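Local coordinates for protein colicin-B (Escherichia coli, PDB 1RH1) that kills Escherichia coli and closely related bacteria by forming a channel that depolarises the cytoplasmic membrane and dissipates cellular energy, at residues I69-L74 / G133-I138; I138-V143 / I283-I288. All blocks are in the same frame, centred on the assembly; numbering follows the deposited sequence.

Interaction 1: I69-L74 / G133-I138; sequences IRRIIL and GNEQKI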
loop_
_atom_site.group_PDB
_atom_site.type_symbol
_atom_site.label_atom_id
_atom_site.label_comp_id
_atom_site.label_asym_id
_atom_site.label_seq_id
_atom_site.Cartn_x
_atom_site.Cartn_y
_atom_site.Cartn_z
ATOM N N ILE A 69 15.087 -15.198 -20.202
ATOM C CA ILE A 69 14.696 -13.935 -20.839
ATOM C C ILE A 69 15.141 -13.833 -22.286
ATOM O O ILE A 69 16.266 -14.190 -22.657
ATOM C CB ILE A 69 15.288 -12.715 -20.113
ATOM C CG1 ILE A 69 14.922 -12.728 -18.655
ATOM C CG2 ILE A 69 14.732 -11.444 -20.716
ATOM C CD1 ILE A 69 15.588 -11.586 -17.888
ATOM N N ARG A 70 14.191 -13.300 -23.071
ATOM C CA ARG A 70 14.326 -13.093 -24.504
ATOM C C ARG A 70 13.743 -11.772 -24.981
ATOM O O ARG A 70 12.674 -11.296 -24.603
ATOM C CB ARG A 70 13.638 -14.202 -25.265
ATOM C CG ARG A 70 14.181 -15.581 -25.017
ATOM C CD ARG A 70 15.502 -15.829 -25.699
ATOM N NE ARG A 70 15.365 -17.100 -26.392
ATOM C CZ ARG A 70 16.135 -17.518 -27.393
ATOM N NH1 ARG A 70 17.142 -16.767 -27.846
ATOM N NH2 ARG A 70 15.851 -18.695 -27.958
ATOM N N ARG A 71 14.554 -11.239 -25.885
ATOM C CA ARG A 71 14.334 -9.990 -26.566
ATOM C C ARG A 71 13.554 -10.274 -27.844
ATOM O O ARG A 71 14.046 -10.823 -28.836
ATOM C CB ARG A 71 15.716 -9.439 -26.774
ATOM C CG ARG A 71 15.803 -8.085 -27.393
ATOM C CD ARG A 71 17.207 -7.574 -27.169
ATOM N NE ARG A 71 17.283 -6.258 -27.778
ATOM C CZ ARG A 71 17.187 -5.125 -27.072
ATOM N NH1 ARG A 71 17.017 -5.142 -25.744
ATOM N NH2 ARG A 71 17.258 -3.950 -27.705
ATOM N N ILE A 72 12.261 -9.956 -27.732
ATOM C CA ILE A 72 11.271 -10.199 -28.779
ATOM C C ILE A 72 10.851 -8.866 -29.400
ATOM O O ILE A 72 10.544 -7.888 -28.720
ATOM C CB ILE A 72 10.132 -11.035 -28.075
ATOM C CG1 ILE A 72 10.670 -12.437 -28.021
ATOM C CG2 ILE A 72 8.820 -11.176 -28.810
ATOM C CD1 ILE A 72 9.954 -13.251 -26.966
ATOM N N ILE A 73 10.935 -8.859 -30.743
ATOM C CA ILE A 73 10.756 -7.679 -31.587
ATOM C C ILE A 73 9.423 -7.675 -32.313
ATOM O O ILE A 73 9.114 -8.665 -32.958
ATOM C CB ILE A 73 11.934 -7.638 -32.604
ATOM C CG1 ILE A 73 13.278 -7.645 -31.925
ATOM C CG2 ILE A 73 11.859 -6.351 -33.382
ATOM C CD1 ILE A 73 14.414 -7.799 -32.943
ATOM N N LEU A 74 8.606 -6.619 -32.269
ATOM C CA LEU A 74 7.325 -6.587 -32.988
ATOM C C LEU A 74 7.581 -6.293 -34.452
ATOM O O LEU A 74 8.400 -5.421 -34.755
ATOM C CB LEU A 74 6.419 -5.512 -32.402
ATOM C CG LEU A 74 4.994 -5.388 -32.887
ATOM C CD1 LEU A 74 4.237 -6.674 -32.669
ATOM C CD2 LEU A 74 4.299 -4.307 -32.093
ATOM N N GLY A 133 17.035 4.361 -27.394
ATOM C CA GLY A 133 16.117 5.438 -27.794
ATOM C C GLY A 133 16.063 5.647 -29.319
ATOM O O GLY A 133 15.130 6.217 -29.892
ATOM N N ASN A 134 17.095 5.125 -29.985
ATOM C CA ASN A 134 17.296 5.186 -31.416
ATOM C C ASN A 134 16.651 4.022 -32.159
ATOM O O ASN A 134 17.160 3.575 -33.201
ATOM C CB ASN A 134 18.797 5.194 -31.691
ATOM C CG ASN A 134 19.550 6.298 -30.972
ATOM O OD1 ASN A 134 20.612 6.065 -30.378
ATOM N ND2 ASN A 134 18.987 7.510 -31.016
ATOM N N GLU A 135 15.523 3.508 -31.660
ATOM C CA GLU A 135 14.950 2.332 -32.294
ATOM C C GLU A 135 13.578 2.557 -32.855
ATOM O O GLU A 135 12.820 3.331 -32.269
ATOM C CB GLU A 135 14.907 1.194 -31.298
ATOM C CG GLU A 135 16.318 0.669 -31.216
ATOM C CD GLU A 135 16.545 -0.396 -30.171
ATOM O OE1 GLU A 135 16.820 -1.527 -30.582
ATOM O OE2 GLU A 135 16.473 -0.086 -28.974
ATOM N N GLN A 136 13.318 1.911 -34.011
ATOM C CA GLN A 136 12.009 1.997 -34.666
ATOM C C GLN A 136 11.081 0.884 -34.210
ATOM O O GLN A 136 9.851 1.022 -34.167
ATOM C CB GLN A 136 12.155 1.934 -36.215
ATOM C CG GLN A 136 10.907 1.679 -37.134
ATOM C CD GLN A 136 9.735 2.683 -37.197
ATOM O OE1 GLN A 136 9.510 3.547 -36.333
ATOM N NE2 GLN A 136 8.935 2.548 -38.265
ATOM N N LYS A 137 11.737 -0.223 -33.876
ATOM C CA LYS A 137 11.028 -1.390 -33.423
ATOM C C LYS A 137 10.635 -1.358 -31.956
ATOM O O LYS A 137 11.280 -0.739 -31.098
ATOM C CB LYS A 137 11.893 -2.608 -33.731
ATOM C CG LYS A 137 11.956 -2.874 -35.232
ATOM C CD LYS A 137 10.570 -3.183 -35.795
ATOM C CE LYS A 137 10.542 -3.130 -37.320
ATOM N NZ LYS A 137 11.529 -4.016 -37.924
ATOM N N ILE A 138 9.475 -1.982 -31.731
ATOM C CA ILE A 138 8.993 -2.182 -30.385
ATOM C C ILE A 138 9.469 -3.554 -29.957
ATOM O O ILE A 138 8.984 -4.593 -30.386
ATOM C CB ILE A 138 7.465 -2.084 -30.358
ATOM C CG1 ILE A 138 7.093 -0.638 -30.608
ATOM C CG2 ILE A 138 6.894 -2.544 -29.023
ATOM C CD1 ILE A 138 5.576 -0.470 -30.754
HETATM O O HOH W 1 15.569 -1.826 -26.908
HETATM O O HOH W 2 7.962 -2.396 -34.211
#
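Lys137 lays its aliphatic chain across Ile73 at about a right angle and then runs past the backbone of Leu74. Its CB rests on the CG2 methyl of Ile73 at 3.8 Å, and CG stays almost as near to that methyl. CD passes on to the carbonyl of Leu74, 3.3 Å from its O, and CE lies farther from that oxygen. The bend at chi2 (-62°) helps to carry CD to this place. NZ ends in a salt bridge with Glu79, with a weak hydrogen bond to Asp75 O. Lysine suits the position because its methylenes can cover an isoleucine while its charge is delivered elsewhere.

The backbones share one direct hydrogen bond: Leu74 N donates to Ile138 O over 2.8 Å. The return bond is replaced by a water, which donates to Leu74 O and accepts from Ile138 N. Beside this joint CB of Leu74 packs on CB of Ile138 at 4.1 Å, and Leu74 also touches Trp86.

Arg71 and Glu135 reach toward each other tip to tip. The arginine is extended from CG to NE, and its guanidinium and the carboxylate are nearly coplanar, 14° apart. The ion pair is long, Arg71 NH2 to Glu135 OE1 3.8 Å, but another water accepts from Arg71 NH2 and donates to Glu135 OE2. Arginine suits the place because its extended chain carries the charge out to the loop, where Glu135 presents the opposite one. This is one end of an antiparallel strand pair, where water takes over from a direct backbone bond and the loop leads into strand 139-146 beside strand 70-73.

Interaction 2: I138-V143 / I283-I288; sequences IIRLMV and ISAVEI
Leu141 and Val286 exchange two backbone hydrogen bonds, as do Val143 and Ser284, and the non-hydrogen-bonded pair Met142 and Ala285 lies between them. Leu141 N donates to Val286 O at 2.9 Å, while Val286 N returns a straighter bond to Leu141 O (169° at the hydrogen). CA-H...O contacts fill in between, the shortest from Met142 CA to Ser284 O at 3.0 Å.

The charged contact lies where strand 281-286 gives way to loop. Arg140 is bent at chi2 and chi3; its CG passes 3.3 Å from Val286 O, and NE donates to its neighbour's carbonyl, Ile139 O, at 2.9 Å, with the acceptor in the guanidinium plane. Glu287 lies alongside, pointing the same way. Its CB sits over the centre of one guanidinium face, and Glu287 OE1 forms a salt bridge with Arg140 NH2 at 3.4 Å, the two planes being 65° apart. Pairing these buried charges should lower the cost of their burial. Glu287 OE2 is hydrogen-bonded to Ser24 OG, in the last residue of the TonB box.

Apolar contacts complete the join. Ile288 crosses Ile139 and Leu141, setting its CD1 against Ile139 CG2 at 3.8 Å and its CG2 near Leu141 CD1. On the face bearing Met142 and Ala285, the extended methionine brings CE to Ala285 CB at 4.0 Å, the small alanine accepting a long neighbour.

Strand 139-146 is flanked by strands 70-73 and 281-286, and the latter pairs in turn with strand 266-271; Val286 touches Met182 and Ile288 touches Gln180, both on strand 179-186 of a separate antiparallel sheet.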
loop_
_atom_site.group_PDB
_atom_site.type_symbol
_atom_site.label_atom_id
_atom_site.label_comp_id
_atom_site.label_asym_id
_atom_site.label_seq_id
_atom_site.Cartn_x
_atom_site.Cartn_y
_atom_site.Cartn_z
ATOM N N ILE A 138 9.475 -1.982 -31.731
ATOM C CA ILE A 138 8.993 -2.182 -30.385
ATOM C C ILE A 138 9.469 -3.554 -29.957
ATOM O O ILE A 138 8.984 -4.593 -30.386
ATOM C CB ILE A 138 7.465 -2.084 -30.358
ATOM C CG1 ILE A 138 7.093 -0.638 -30.608
ATOM C CG2 ILE A 138 6.894 -2.544 -29.023
ATOM C CD1 ILE A 138 5.576 -0.470 -30.754
ATOM N N ILE A 139 10.514 -3.491 -29.140
ATOM C CA ILE A 139 11.137 -4.645 -28.529
ATOM C C ILE A 139 10.368 -4.869 -27.233
ATOM O O ILE A 139 9.726 -3.952 -26.701
ATOM C CB ILE A 139 12.635 -4.332 -28.251
ATOM C CG1 ILE A 139 13.376 -4.106 -29.552
ATOM C CG2 ILE A 139 13.315 -5.488 -27.541
ATOM C CD1 ILE A 139 13.541 -2.611 -29.863
ATOM N N ARG A 140 10.406 -6.119 -26.746
ATOM C CA ARG A 140 9.832 -6.515 -25.464
ATOM C C ARG A 140 10.545 -7.739 -24.859
ATOM O O ARG A 140 10.754 -8.750 -25.511
ATOM C CB ARG A 140 8.365 -6.757 -25.700
ATOM C CG ARG A 140 7.728 -6.252 -24.457
ATOM C CD ARG A 140 6.715 -5.136 -24.564
ATOM N NE ARG A 140 7.257 -3.917 -25.105
ATOM C CZ ARG A 140 6.555 -2.786 -25.044
ATOM N NH1 ARG A 140 5.348 -2.748 -24.477
ATOM N NH2 ARG A 140 7.039 -1.685 -25.603
ATOM N N LEU A 141 11.057 -7.679 -23.632
ATOM C CA LEU A 141 11.717 -8.807 -22.980
ATOM C C LEU A 141 10.687 -9.720 -22.359
ATOM O O LEU A 141 9.930 -9.305 -21.487
ATOM C CB LEU A 141 12.633 -8.331 -21.883
ATOM C CG LEU A 141 13.792 -7.477 -22.307
ATOM C CD1 LEU A 141 14.441 -6.930 -21.096
ATOM C CD2 LEU A 141 14.818 -8.289 -23.063
ATOM N N MET A 142 10.617 -10.964 -22.796
ATOM C CA MET A 142 9.625 -11.852 -22.256
ATOM C C MET A 142 10.293 -12.960 -21.479
ATOM O O MET A 142 11.350 -13.461 -21.847
ATOM C CB MET A 142 8.780 -12.421 -23.390
ATOM C CG MET A 142 7.882 -11.391 -24.050
ATOM S SD MET A 142 6.840 -11.976 -25.401
ATOM C CE MET A 142 6.014 -10.447 -25.627
ATOM N N VAL A 143 9.651 -13.318 -20.363
ATOM C CA VAL A 143 10.097 -14.383 -19.462
ATOM C C VAL A 143 8.920 -15.294 -19.245
ATOM O O VAL A 143 7.775 -14.869 -19.120
ATOM C CB VAL A 143 10.497 -13.952 -18.040
ATOM C CG1 VAL A 143 11.692 -14.793 -17.642
ATOM C CG2 VAL A 143 10.809 -12.465 -17.943
ATOM N N ILE A 283 3.499 -15.705 -18.357
ATOM C CA ILE A 283 4.407 -14.973 -19.194
ATOM C C ILE A 283 4.491 -13.518 -18.799
ATOM O O ILE A 283 3.512 -12.872 -18.445
ATOM C CB ILE A 283 3.907 -15.270 -20.632
ATOM C CG1 ILE A 283 4.817 -14.607 -21.620
ATOM C CG2 ILE A 283 2.487 -14.817 -20.826
ATOM C CD1 ILE A 283 4.606 -15.293 -22.984
ATOM N N SER A 284 5.732 -13.050 -18.768
ATOM C CA SER A 284 6.046 -11.682 -18.383
ATOM C C SER A 284 6.650 -10.868 -19.517
ATOM O O SER A 284 7.641 -11.289 -20.114
ATOM C CB SER A 284 7.025 -11.673 -17.237
ATOM O OG SER A 284 7.107 -10.332 -16.774
ATOM N N ALA A 285 6.104 -9.679 -19.795
ATOM C CA ALA A 285 6.548 -8.872 -20.921
ATOM C C ALA A 285 6.917 -7.447 -20.541
ATOM O O ALA A 285 6.059 -6.568 -20.399
ATOM C CB ALA A 285 5.445 -8.826 -21.965
ATOM N N VAL A 286 8.226 -7.218 -20.447
ATOM C CA VAL A 286 8.801 -5.951 -20.015
ATOM C C VAL A 286 9.368 -5.060 -21.111
ATOM O O VAL A 286 9.914 -5.510 -22.103
ATOM C CB VAL A 286 9.880 -6.305 -18.956
ATOM C CG1 VAL A 286 10.744 -5.133 -18.524
ATOM C CG2 VAL A 286 9.128 -6.793 -17.733
ATOM N N GLU A 287 9.296 -3.761 -20.875
ATOM C CA GLU A 287 9.835 -2.717 -21.725
ATOM C C GLU A 287 11.182 -2.172 -21.226
ATOM O O GLU A 287 11.250 -1.539 -20.165
ATOM C CB GLU A 287 8.801 -1.633 -21.774
ATOM C CG GLU A 287 9.147 -0.443 -22.632
ATOM C CD GLU A 287 8.072 0.619 -22.555
ATOM O OE1 GLU A 287 7.572 1.011 -23.610
ATOM O OE2 GLU A 287 7.734 1.041 -21.445
ATOM N N ILE A 288 12.273 -2.417 -21.975
ATOM C CA ILE A 288 13.632 -1.945 -21.686
ATOM C C ILE A 288 13.562 -0.410 -21.779
ATOM O O ILE A 288 13.315 0.115 -22.867
ATOM C CB ILE A 288 14.708 -2.458 -22.732
ATOM C CG1 ILE A 288 14.131 -3.498 -23.679
ATOM C CG2 ILE A 288 15.876 -3.097 -22.024
ATOM C CD1 ILE A 288 13.222 -2.893 -24.810
#

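The centres of the two interactions are 9 Å apart, and both belong to the same mixed sheet. Ile138 is common to both: interaction 1 brings the loop before strand 139-146 to the end of strand 70-73, and interaction 2 pairs strand 139-146 with strand 281-286 on its other side. Backbone bonds from Ile72 O to Arg140 N and from Arg70 O to Met142 N knit the contacts together. In sequence they come in series, the first spanning 58 intervening residues and the second 139. Residues 283-288 lie just ahead of the long helix 291-340, which leads toward the channel-forming helices.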